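Local coordinates for 11R-lipoxygenase (Gersemia fruticosa, PDB 3VF1), which probably inserts molecular oxygen into polyunsaturated fatty acids at a non-heme iron centre, in a calcium-dependent manner, at residues A[39-50]-A[80-91]; A[193-204]-A[429-439]. All coordinates share one frame; numbering follows the deposited sequence.

Contact 1. Residues A[39-50]-A[80-91]; sequences SVSIKLTGKDGA and VGEIAMITLKEN
Ile42, Leu44, Ile86 and Leu88 mesh on one face of the antiparallel pair formed by strands 40-46 and 83-90 in the beta sandwich of the PLAT domain. Ile42 and Leu88 run side by side and point the same way, Leu88 CD2 lying 3.9 Å from Ile42 CB. Ile86 meets its neighbours at a slant and with separate branches: CD1 comes 4.1 Å from Ile42 CD1, CG2 4.0 Å from Leu44 CD2. With Ile86 CG1 set between its backbone N and carbonyl carbon (chi1 70°), the two branches part to serve both neighbours. Leu44 also slants across Ile83, CD1 meeting CD1. Ile106 and Phe121 of the facing sheet pack against Ile83 and Ile86, Ile106 also on Leu44. The reverse face carries Ser41, Lys43, Thr45, Met85, Thr87 and Lys89; there Thr45 CB rests against Met85 CG, and helix 148-164 packs on both.

Paired backbone bonds join Ser41 to Lys89 and Lys43 to Thr87. At Thr45 the register slips: its N binds Met85 O, whereas its O accepts from Ala84 N at 2.9 Å, a classic beta bulge. Next comes Gly46, where any CB would collide with Val80 O; a type I turn runs from here to Gly49. Val80 packs its CG2 3.9 Å from Gly46 CA. A serine in place of Val80 would probably lose the methyl packed on Gly46 and leave a gap there. Lys47 and Glu82 lie alongside each other, and Lys47 NZ meets Glu82 OE1 at 3.2 Å from above the carboxylate plane. The strand pair therefore rests on backbone bonds and a buried apolar face, while its salt bridge sits at an exposed end, where solvent is likely to weaken it.

Contact 2. Residues A[193-204]-A[429-439]; sequences VQFTDEATSSLF and MAINTLGRNDL
Helix 428-438, beside the iron site of the lipoxygenase domain, receives the rings of Phe195 and Phe204 from the loop before helix 208-213. The Phe195 ring is held on both faces: Ala430 CB makes a CH-pi contact 3.8 Å from the ring centroid and 29° off the normal, while Thr200 CG2, from the same loop, lies over the opposite face. Phe204 inserts between three side chains. Its CE2 lies 3.4 Å from Leu439 CD1, 3.7 Å from Ile431 CD1 and at a like distance from Leu434 CD2, all oblique to the ring. Ile431 reaches it because CG1 is anti to the backbone N (chi1 -172°), and the two side chains cross at about a right angle. Beside the first turn of the helix, Val193 CG1 touches the terminal methyl of Met429, CE, at 3.6 Å.

Polar links are made by water. One molecule donates to Val193 O and accepts from Ala430 N at 2.8 Å, serving an amide in the helix's first turn. A second donates to Ser201 O at 2.9 Å and to Asp438 OD2 at 3.3 Å, and accepts from Phe204 N. Ile431 packs on the iron ligand His397, and Phe204 lies about 5 Å from the ligand Ile698, side chain to side chain. Ile431 and Phe204 thus probably form part of the apolar second shell of the iron, while water bridges backbone groups and the Asp438 carboxylate.

Overall arrangement
The two contacts belong to different domains: contact 1 lies in the PLAT beta sandwich about 37 Å from the centre of the chain, contact 2 in the catalytic domain about 14 Å from it. Their centres are about 35 Å apart and they do not touch. Contact 1 joins two neighbouring strands of one sheet, partly buried, through regular main-chain bonds, with a charged pair at the exposed end beside the turn. Contact 2 fastens a distant loop to a helix inside the protein, with aromatic packing and bridging waters in place of direct hydrogen bonds. Iron is seen near contact 2, whereas Ser39 of contact 1 merely lies near Asp58, a predicted calcium ligand.

Contact 1. Residues A[39-50]-A[80-91]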
loop_
_atom_site.group_PDB
_atom_site.type_symbol
_atom_site.label_atom_id
_atom_site.label_comp_id
_atom_site.label_asym_id
_atom_site.label_seq_id
_atom_site.Cartn_x
_atom_site.Cartn_y
_atom_site.Cartn_z
ATOM N N SER A 39 -2.558 17.916 -31.402
ATOM C CA SER A 39 -3.373 19.122 -31.451
ATOM C C SER A 39 -4.761 18.882 -30.864
ATOM O O SER A 39 -5.348 17.815 -31.044
ATOM C CB SER A 39 -3.508 19.610 -32.893
ATOM O OG SER A 39 -2.239 19.890 -33.457
ATOM N N VAL A 40 -5.279 19.887 -30.165
ATOM C CA VAL A 40 -6.607 19.810 -29.569
ATOM C C VAL A 40 -7.317 21.149 -29.709
ATOM O O VAL A 40 -6.732 22.125 -30.176
ATOM C CB VAL A 40 -6.538 19.446 -28.074
ATOM C CG1 VAL A 40 -5.877 18.088 -27.887
ATOM C CG2 VAL A 40 -5.793 20.521 -27.299
ATOM N N SER A 41 -8.582 21.185 -29.307
ATOM C CA SER A 41 -9.342 22.426 -29.298
ATOM C C SER A 41 -9.770 22.749 -27.870
ATOM O O SER A 41 -10.046 21.845 -27.083
ATOM C CB SER A 41 -10.565 22.314 -30.210
ATOM O OG SER A 41 -11.416 21.260 -29.798
ATOM N N ILE A 42 -9.820 24.035 -27.538
ATOM C CA ILE A 42 -10.148 24.458 -26.181
ATOM C C ILE A 42 -11.293 25.471 -26.145
ATOM O O ILE A 42 -11.172 26.578 -26.667
ATOM C CB ILE A 42 -8.914 25.057 -25.469
ATOM C CG1 ILE A 42 -9.306 25.582 -24.086
ATOM C CG2 ILE A 42 -8.289 26.165 -26.309
ATOM C CD1 ILE A 42 -8.127 25.967 -23.224
ATOM N N LYS A 43 -12.406 25.079 -25.531
ATOM C CA LYS A 43 -13.549 25.971 -25.366
ATOM C C LYS A 43 -13.643 26.463 -23.927
ATOM O O LYS A 43 -13.850 25.674 -23.004
ATOM C CB LYS A 43 -14.851 25.264 -25.750
ATOM C CG LYS A 43 -16.098 26.110 -25.510
ATOM C CD LYS A 43 -17.360 25.443 -26.042
ATOM C CE LYS A 43 -17.707 24.186 -25.266
ATOM N NZ LYS A 43 -19.034 23.640 -25.666
ATOM N N LEU A 44 -13.494 27.769 -23.740
ATOM C CA LEU A 44 -13.576 28.362 -22.413
ATOM C C LEU A 44 -15.034 28.545 -22.010
ATOM O O LEU A 44 -15.913 28.657 -22.864
ATOM C CB LEU A 44 -12.860 29.712 -22.388
ATOM C CG LEU A 44 -11.500 29.752 -23.091
ATOM C CD1 LEU A 44 -10.765 31.044 -22.764
ATOM C CD2 LEU A 44 -10.661 28.543 -22.718
ATOM N N THR A 45 -15.287 28.569 -20.705
ATOM C CA THR A 45 -16.633 28.790 -20.188
ATOM C C THR A 45 -16.584 29.684 -18.957
ATOM O O THR A 45 -15.867 29.402 -17.998
ATOM C CB THR A 45 -17.326 27.467 -19.818
ATOM O OG1 THR A 45 -17.453 26.647 -20.986
ATOM C CG2 THR A 45 -18.707 27.731 -19.238
ATOM N N GLY A 46 -17.354 30.767 -18.991
ATOM C CA GLY A 46 -17.366 31.725 -17.903
ATOM C C GLY A 46 -18.198 31.252 -16.727
ATOM O O GLY A 46 -19.005 30.329 -16.855
ATOM N N LYS A 47 -18.004 31.892 -15.580
ATOM C CA LYS A 47 -18.721 31.528 -14.363
ATOM C C LYS A 47 -20.232 31.630 -14.554
ATOM O O LYS A 47 -20.995 30.900 -13.919
ATOM C CB LYS A 47 -18.281 32.424 -13.203
ATOM C CG LYS A 47 -18.984 32.127 -11.886
ATOM C CD LYS A 47 -18.352 32.889 -10.729
ATOM C CE LYS A 47 -18.416 34.394 -10.944
ATOM N NZ LYS A 47 -17.824 35.150 -9.804
ATOM N N ASP A 48 -20.659 32.531 -15.433
ATOM C CA ASP A 48 -22.082 32.778 -15.639
ATOM C C ASP A 48 -22.619 32.126 -16.913
ATOM O O ASP A 48 -23.688 32.495 -17.399
ATOM C CB ASP A 48 -22.355 34.283 -15.662
ATOM C CG ASP A 48 -22.060 34.948 -14.328
ATOM O OD1 ASP A 48 -22.948 34.945 -13.450
ATOM O OD2 ASP A 48 -20.939 35.474 -14.156
ATOM N N GLY A 49 -21.878 31.160 -17.449
ATOM C CA GLY A 49 -22.356 30.365 -18.567
ATOM C C GLY A 49 -21.854 30.813 -19.927
ATOM O O GLY A 49 -21.913 30.054 -20.894
ATOM N N ALA A 50 -21.364 32.045 -20.009
ATOM C CA ALA A 50 -20.877 32.585 -21.273
ATOM C C ALA A 50 -19.678 31.781 -21.768
ATOM O O ALA A 50 -18.598 31.854 -21.189
ATOM C CB ALA A 50 -20.501 34.047 -21.104
ATOM N N VAL A 80 -16.112 36.009 -21.712
ATOM C CA VAL A 80 -16.863 35.146 -20.805
ATOM C C VAL A 80 -16.819 35.636 -19.356
ATOM O O VAL A 80 -17.603 35.184 -18.520
ATOM C CB VAL A 80 -16.329 33.702 -20.854
ATOM C CG1 VAL A 80 -16.351 33.178 -22.286
ATOM C CG2 VAL A 80 -14.923 33.631 -20.276
ATOM N N GLY A 81 -15.906 36.555 -19.064
ATOM C CA GLY A 81 -15.748 37.078 -17.719
ATOM C C GLY A 81 -14.730 36.273 -16.938
ATOM O O GLY A 81 -13.556 36.238 -17.302
ATOM N N GLU A 82 -15.173 35.632 -15.859
ATOM C CA GLU A 82 -14.309 34.730 -15.102
ATOM C C GLU A 82 -14.463 33.306 -15.616
ATOM O O GLU A 82 -15.574 32.780 -15.680
ATOM C CB GLU A 82 -14.640 34.775 -13.610
ATOM C CG GLU A 82 -14.233 36.065 -12.921
ATOM C CD GLU A 82 -13.993 35.880 -11.435
ATOM O OE1 GLU A 82 -14.791 35.169 -10.786
ATOM O OE2 GLU A 82 -13.003 36.439 -10.916
ATOM N N ILE A 83 -13.346 32.683 -15.977
ATOM C CA ILE A 83 -13.374 31.336 -16.529
ATOM C C ILE A 83 -13.506 30.319 -15.401
ATOM O O ILE A 83 -12.641 30.227 -14.529
ATOM C CB ILE A 83 -12.104 31.021 -17.341
ATOM C CG1 ILE A 83 -11.750 32.190 -18.265
ATOM C CG2 ILE A 83 -12.306 29.747 -18.151
ATOM C CD1 ILE A 83 -10.435 32.020 -18.988
ATOM N N ALA A 84 -14.597 29.561 -15.422
ATOM C CA ALA A 84 -14.861 28.573 -14.385
ATOM C C ALA A 84 -14.310 27.207 -14.780
ATOM O O ALA A 84 -13.912 26.421 -13.922
ATOM C CB ALA A 84 -16.353 28.482 -14.120
ATOM N N MET A 85 -14.288 26.933 -16.080
ATOM C CA MET A 85 -13.812 25.651 -16.579
ATOM C C MET A 85 -13.449 25.738 -18.057
ATOM O O MET A 85 -13.801 26.699 -18.739
ATOM C CB MET A 85 -14.883 24.580 -16.376
ATOM C CG MET A 85 -16.126 24.781 -17.223
ATOM S SD MET A 85 -17.446 23.624 -16.813
ATOM C CE MET A 85 -17.891 24.192 -15.176
ATOM N N ILE A 86 -12.740 24.723 -18.541
ATOM C CA ILE A 86 -12.370 24.637 -19.946
ATOM C C ILE A 86 -12.729 23.256 -20.469
ATOM O O ILE A 86 -12.834 22.304 -19.699
ATOM C CB ILE A 86 -10.860 24.865 -20.151
ATOM C CG1 ILE A 86 -10.060 23.685 -19.590
ATOM C CG2 ILE A 86 -10.429 26.171 -19.499
ATOM C CD1 ILE A 86 -8.559 23.823 -19.745
ATOM N N THR A 87 -12.918 23.150 -21.778
ATOM C CA THR A 87 -13.209 21.867 -22.402
ATOM C C THR A 87 -12.180 21.576 -23.487
ATOM O O THR A 87 -11.863 22.439 -24.302
ATOM C CB THR A 87 -14.620 21.843 -23.015
ATOM O OG1 THR A 87 -15.579 22.253 -22.031
ATOM C CG2 THR A 87 -14.965 20.446 -23.506
ATOM N N LEU A 88 -11.662 20.353 -23.488
ATOM C CA LEU A 88 -10.619 19.961 -24.424
ATOM C C LEU A 88 -11.092 18.801 -25.290
ATOM O O LEU A 88 -11.708 17.858 -24.795
ATOM C CB LEU A 88 -9.351 19.574 -23.664
ATOM C CG LEU A 88 -8.685 20.721 -22.901
ATOM C CD1 LEU A 88 -7.694 20.187 -21.879
ATOM C CD2 LEU A 88 -7.995 21.673 -23.868
ATOM N N LYS A 89 -10.805 18.881 -26.584
ATOM C CA LYS A 89 -11.242 17.865 -27.534
ATOM C C LYS A 89 -10.133 17.570 -28.534
ATOM O O LYS A 89 -9.467 18.483 -29.019
ATOM C CB LYS A 89 -12.495 18.345 -28.271
ATOM C CG LYS A 89 -12.957 17.438 -29.406
ATOM C CD LYS A 89 -13.519 16.125 -28.891
ATOM C CE LYS A 89 -13.906 15.200 -30.035
ATOM N NZ LYS A 89 -14.425 13.892 -29.547
ATOM N N GLU A 90 -9.934 16.291 -28.839
ATOM C CA GLU A 90 -8.917 15.898 -29.804
ATOM C C GLU A 90 -9.181 16.591 -31.137
ATOM O O GLU A 90 -10.270 16.487 -31.702
ATOM C CB GLU A 90 -8.885 14.374 -29.973
ATOM C CG GLU A 90 -10.095 13.785 -30.682
ATOM C CD GLU A 90 -9.953 13.786 -32.195
ATOM O OE1 GLU A 90 -8.854 14.108 -32.695
ATOM O OE2 GLU A 90 -10.944 13.464 -32.884
ATOM N N ASN A 91 -8.177 17.311 -31.622
ATOM C CA ASN A 91 -8.300 18.086 -32.848
ATOM C C ASN A 91 -7.280 17.618 -33.880
ATOM O O ASN A 91 -7.115 18.234 -34.933
ATOM C CB ASN A 91 -8.104 19.573 -32.543
ATOM C CG ASN A 91 -8.260 20.450 -33.771
ATOM O OD1 ASN A 91 -7.272 20.894 -34.359
ATOM N ND2 ASN A 91 -9.503 20.704 -34.163
#

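Contact 2. Residues A[193-204]-A[429-439]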
loop_
_atom_site.group_PDB
_atom_site.type_symbol
_atom_site.label_atom_id
_atom_site.label_comp_id
_atom_site.label_asym_id
_atom_site.label_seq_id
_atom_site.Cartn_x
_atom_site.Cartn_y
_atom_site.Cartn_z
ATOM N N VAL A 193 -5.757 5.917 -15.382
ATOM C CA VAL A 193 -5.395 5.137 -14.202
ATOM C C VAL A 193 -4.520 3.932 -14.550
ATOM O O VAL A 193 -4.430 2.978 -13.778
ATOM C CB VAL A 193 -6.642 4.647 -13.441
ATOM C CG1 VAL A 193 -7.485 5.830 -12.992
ATOM C CG2 VAL A 193 -7.459 3.692 -14.301
ATOM N N GLN A 194 -3.872 3.980 -15.708
ATOM C CA GLN A 194 -2.972 2.909 -16.117
ATOM C C GLN A 194 -1.587 3.114 -15.518
ATOM O O GLN A 194 -1.319 4.140 -14.893
ATOM C CB GLN A 194 -2.866 2.846 -17.641
ATOM C CG GLN A 194 -4.098 2.286 -18.322
ATOM C CD GLN A 194 -3.949 2.214 -19.828
ATOM O OE1 GLN A 194 -2.944 2.652 -20.387
ATOM N NE2 GLN A 194 -4.953 1.656 -20.494
ATOM N N PHE A 195 -0.715 2.131 -15.710
ATOM C CA PHE A 195 0.665 2.238 -15.264
ATOM C C PHE A 195 1.345 3.411 -15.957
ATOM O O PHE A 195 1.200 3.598 -17.164
ATOM C CB PHE A 195 1.426 0.944 -15.571
ATOM C CG PHE A 195 1.049 -0.211 -14.685
ATOM C CD1 PHE A 195 0.932 -0.047 -13.313
ATOM C CD2 PHE A 195 0.813 -1.463 -15.228
ATOM C CE1 PHE A 195 0.589 -1.110 -12.502
ATOM C CE2 PHE A 195 0.466 -2.529 -14.420
ATOM C CZ PHE A 195 0.353 -2.353 -13.057
ATOM N N THR A 196 2.086 4.200 -15.188
ATOM C CA THR A 196 2.823 5.329 -15.740
ATOM C C THR A 196 4.149 4.871 -16.342
ATOM O O THR A 196 4.909 5.674 -16.879
ATOM C CB THR A 196 3.093 6.399 -14.669
ATOM O OG1 THR A 196 3.816 5.817 -13.577
ATOM C CG2 THR A 196 1.783 6.980 -14.156
ATOM N N ASP A 197 4.421 3.573 -16.245
ATOM C CA ASP A 197 5.616 2.989 -16.841
ATOM C C ASP A 197 5.261 1.629 -17.430
ATOM O O ASP A 197 4.707 0.770 -16.742
ATOM C CB ASP A 197 6.722 2.850 -15.795
ATOM C CG ASP A 197 8.063 2.500 -16.407
ATOM O OD1 ASP A 197 8.103 1.642 -17.316
ATOM O OD2 ASP A 197 9.081 3.089 -15.983
ATOM N N GLU A 198 5.584 1.436 -18.705
ATOM C CA GLU A 198 5.170 0.236 -19.425
ATOM C C GLU A 198 5.894 -1.018 -18.937
ATOM O O GLU A 198 5.396 -2.133 -19.100
ATOM C CB GLU A 198 5.400 0.420 -20.928
ATOM C CG GLU A 198 4.827 -0.696 -21.789
ATOM C CD GLU A 198 3.315 -0.796 -21.690
ATOM O OE1 GLU A 198 2.741 -1.744 -22.269
ATOM O OE2 GLU A 198 2.699 0.072 -21.035
ATOM N N ALA A 199 7.065 -0.835 -18.337
ATOM C CA ALA A 199 7.852 -1.959 -17.843
ATOM C C ALA A 199 7.161 -2.649 -16.670
ATOM O O ALA A 199 7.377 -3.835 -16.423
ATOM C CB ALA A 199 9.238 -1.487 -17.431
ATOM N N THR A 200 6.330 -1.900 -15.951
ATOM C CA THR A 200 5.667 -2.408 -14.754
ATOM C C THR A 200 4.834 -3.659 -15.032
ATOM O O THR A 200 4.829 -4.601 -14.239
ATOM C CB THR A 200 4.742 -1.341 -14.138
ATOM O OG1 THR A 200 5.483 -0.138 -13.899
ATOM C CG2 THR A 200 4.148 -1.838 -12.829
ATOM N N SER A 201 4.128 -3.659 -16.158
ATOM C CA SER A 201 3.206 -4.745 -16.485
ATOM C C SER A 201 3.877 -6.118 -16.531
ATOM O O SER A 201 3.216 -7.140 -16.351
ATOM C CB SER A 201 2.513 -4.463 -17.820
ATOM O OG SER A 201 3.452 -4.179 -18.844
ATOM N N SER A 202 5.185 -6.141 -16.771
ATOM C CA SER A 202 5.919 -7.398 -16.894
ATOM C C SER A 202 7.005 -7.516 -15.830
ATOM O O SER A 202 8.154 -7.829 -16.139
ATOM C CB SER A 202 6.550 -7.506 -18.284
ATOM O OG SER A 202 7.503 -6.479 -18.500
ATOM N N LEU A 203 6.635 -7.274 -14.576
ATOM C CA LEU A 203 7.607 -7.234 -13.491
ATOM C C LEU A 203 7.527 -8.463 -12.589
ATOM O O LEU A 203 8.511 -8.829 -11.944
ATOM C CB LEU A 203 7.401 -5.966 -12.658
ATOM C CG LEU A 203 8.660 -5.235 -12.186
ATOM C CD1 LEU A 203 9.477 -4.735 -13.369
ATOM C CD2 LEU A 203 8.287 -4.080 -11.270
ATOM N N PHE A 204 6.359 -9.099 -12.545
ATOM C CA PHE A 204 6.147 -10.236 -11.653
ATOM C C PHE A 204 6.269 -11.575 -12.372
ATOM O O PHE A 204 5.971 -12.624 -11.798
ATOM C CB PHE A 204 4.782 -10.128 -10.976
ATOM C CG PHE A 204 4.578 -8.839 -10.233
ATOM C CD1 PHE A 204 5.663 -8.092 -9.800
ATOM C CD2 PHE A 204 3.303 -8.372 -9.972
ATOM C CE1 PHE A 204 5.477 -6.904 -9.119
ATOM C CE2 PHE A 204 3.111 -7.184 -9.291
ATOM C CZ PHE A 204 4.200 -6.450 -8.864
ATOM N N MET A 429 -5.384 0.846 -8.674
ATOM C CA MET A 429 -6.225 0.035 -9.551
ATOM C C MET A 429 -5.382 -0.735 -10.563
ATOM O O MET A 429 -5.634 -1.911 -10.828
ATOM C CB MET A 429 -7.255 0.903 -10.275
ATOM C CG MET A 429 -8.502 1.191 -9.452
ATOM S SD MET A 429 -9.722 2.206 -10.317
ATOM C CE MET A 429 -8.858 3.767 -10.415
ATOM N N ALA A 430 -4.379 -0.069 -11.126
ATOM C CA ALA A 430 -3.491 -0.707 -12.091
ATOM C C ALA A 430 -2.775 -1.911 -11.483
ATOM O O ALA A 430 -2.827 -3.013 -12.033
ATOM C CB ALA A 430 -2.477 0.297 -12.622
ATOM N N ILE A 431 -2.110 -1.702 -10.349
ATOM C CA ILE A 431 -1.308 -2.756 -9.731
ATOM C C ILE A 431 -2.161 -3.930 -9.247
ATOM O O ILE A 431 -1.737 -5.081 -9.328
ATOM C CB ILE A 431 -0.460 -2.225 -8.550
ATOM C CG1 ILE A 431 0.509 -3.305 -8.060
ATOM C CG2 ILE A 431 -1.349 -1.770 -7.401
ATOM C CD1 ILE A 431 1.444 -3.831 -9.130
ATOM N N ASN A 432 -3.357 -3.639 -8.744
ATOM C CA ASN A 432 -4.245 -4.689 -8.252
ATOM C C ASN A 432 -4.821 -5.535 -9.382
ATOM O O ASN A 432 -5.061 -6.728 -9.211
ATOM C CB ASN A 432 -5.381 -4.094 -7.422
ATOM C CG ASN A 432 -4.948 -3.740 -6.017
ATOM O OD1 ASN A 432 -3.758 -3.716 -5.707
ATOM N ND2 ASN A 432 -5.918 -3.465 -5.156
ATOM N N THR A 433 -5.050 -4.913 -10.533
ATOM C CA THR A 433 -5.537 -5.640 -11.696
ATOM C C THR A 433 -4.465 -6.616 -12.156
ATOM O O THR A 433 -4.763 -7.751 -12.524
ATOM C CB THR A 433 -5.895 -4.693 -12.855
ATOM O OG1 THR A 433 -6.952 -3.812 -12.454
ATOM C CG2 THR A 433 -6.344 -5.488 -14.073
ATOM N N LEU A 434 -3.215 -6.165 -12.131
ATOM C CA LEU A 434 -2.084 -7.023 -12.451
ATOM C C LEU A 434 -1.958 -8.118 -11.398
ATOM O O LEU A 434 -1.732 -9.285 -11.724
ATOM C CB LEU A 434 -0.793 -6.206 -12.508
ATOM C CG LEU A 434 0.476 -6.977 -12.880
ATOM C CD1 LEU A 434 0.431 -7.410 -14.337
ATOM C CD2 LEU A 434 1.713 -6.142 -12.601
ATOM N N GLY A 435 -2.110 -7.735 -10.135
ATOM C CA GLY A 435 -2.027 -8.676 -9.032
ATOM C C GLY A 435 -3.040 -9.798 -9.161
ATOM O O GLY A 435 -2.735 -10.960 -8.891
ATOM N N ARG A 436 -4.251 -9.451 -9.581
ATOM C CA ARG A 436 -5.312 -10.438 -9.731
ATOM C C ARG A 436 -4.998 -11.467 -10.816
ATOM O O ARG A 436 -5.661 -12.499 -10.907
ATOM C CB ARG A 436 -6.647 -9.750 -10.031
ATOM C CG ARG A 436 -7.404 -9.314 -8.786
ATOM C CD ARG A 436 -8.766 -8.733 -9.130
ATOM N NE ARG A 436 -8.671 -7.370 -9.646
ATOM C CZ ARG A 436 -8.609 -6.278 -8.887
ATOM N NH1 ARG A 436 -8.627 -6.373 -7.563
ATOM N NH2 ARG A 436 -8.525 -5.083 -9.453
ATOM N N ASN A 437 -3.988 -11.188 -11.634
ATOM C CA ASN A 437 -3.598 -12.107 -12.698
ATOM C C ASN A 437 -2.232 -12.760 -12.482
ATOM O O ASN A 437 -2.033 -13.914 -12.852
ATOM C CB ASN A 437 -3.605 -11.385 -14.048
ATOM C CG ASN A 437 -4.987 -10.893 -14.441
ATOM O OD1 ASN A 437 -5.999 -11.490 -14.078
ATOM N ND2 ASN A 437 -5.032 -9.798 -15.191
ATOM N N ASP A 438 -1.298 -12.027 -11.881
ATOM C CA ASP A 438 0.096 -12.468 -11.828
ATOM C C ASP A 438 0.661 -12.661 -10.416
ATOM O O ASP A 438 1.790 -13.124 -10.260
ATOM C CB ASP A 438 0.976 -11.476 -12.594
ATOM C CG ASP A 438 0.702 -11.485 -14.086
ATOM O OD1 ASP A 438 -0.385 -11.949 -14.495
ATOM O OD2 ASP A 438 1.573 -11.025 -14.855
ATOM N N LEU A 439 -0.113 -12.314 -9.393
ATOM C CA LEU A 439 0.353 -12.455 -8.016
ATOM C C LEU A 439 -0.500 -13.437 -7.225
ATOM O O LEU A 439 0.004 -14.420 -6.681
ATOM C CB LEU A 439 0.335 -11.100 -7.307
ATOM C CG LEU A 439 1.392 -10.075 -7.719
ATOM C CD1 LEU A 439 1.146 -8.756 -6.998
ATOM C CD2 LEU A 439 2.794 -10.589 -7.428
HETATM O O HOH W 1 -4.174 2.764 -11.267
HETATM O O HOH W 2 4.219 -9.145 -14.584
#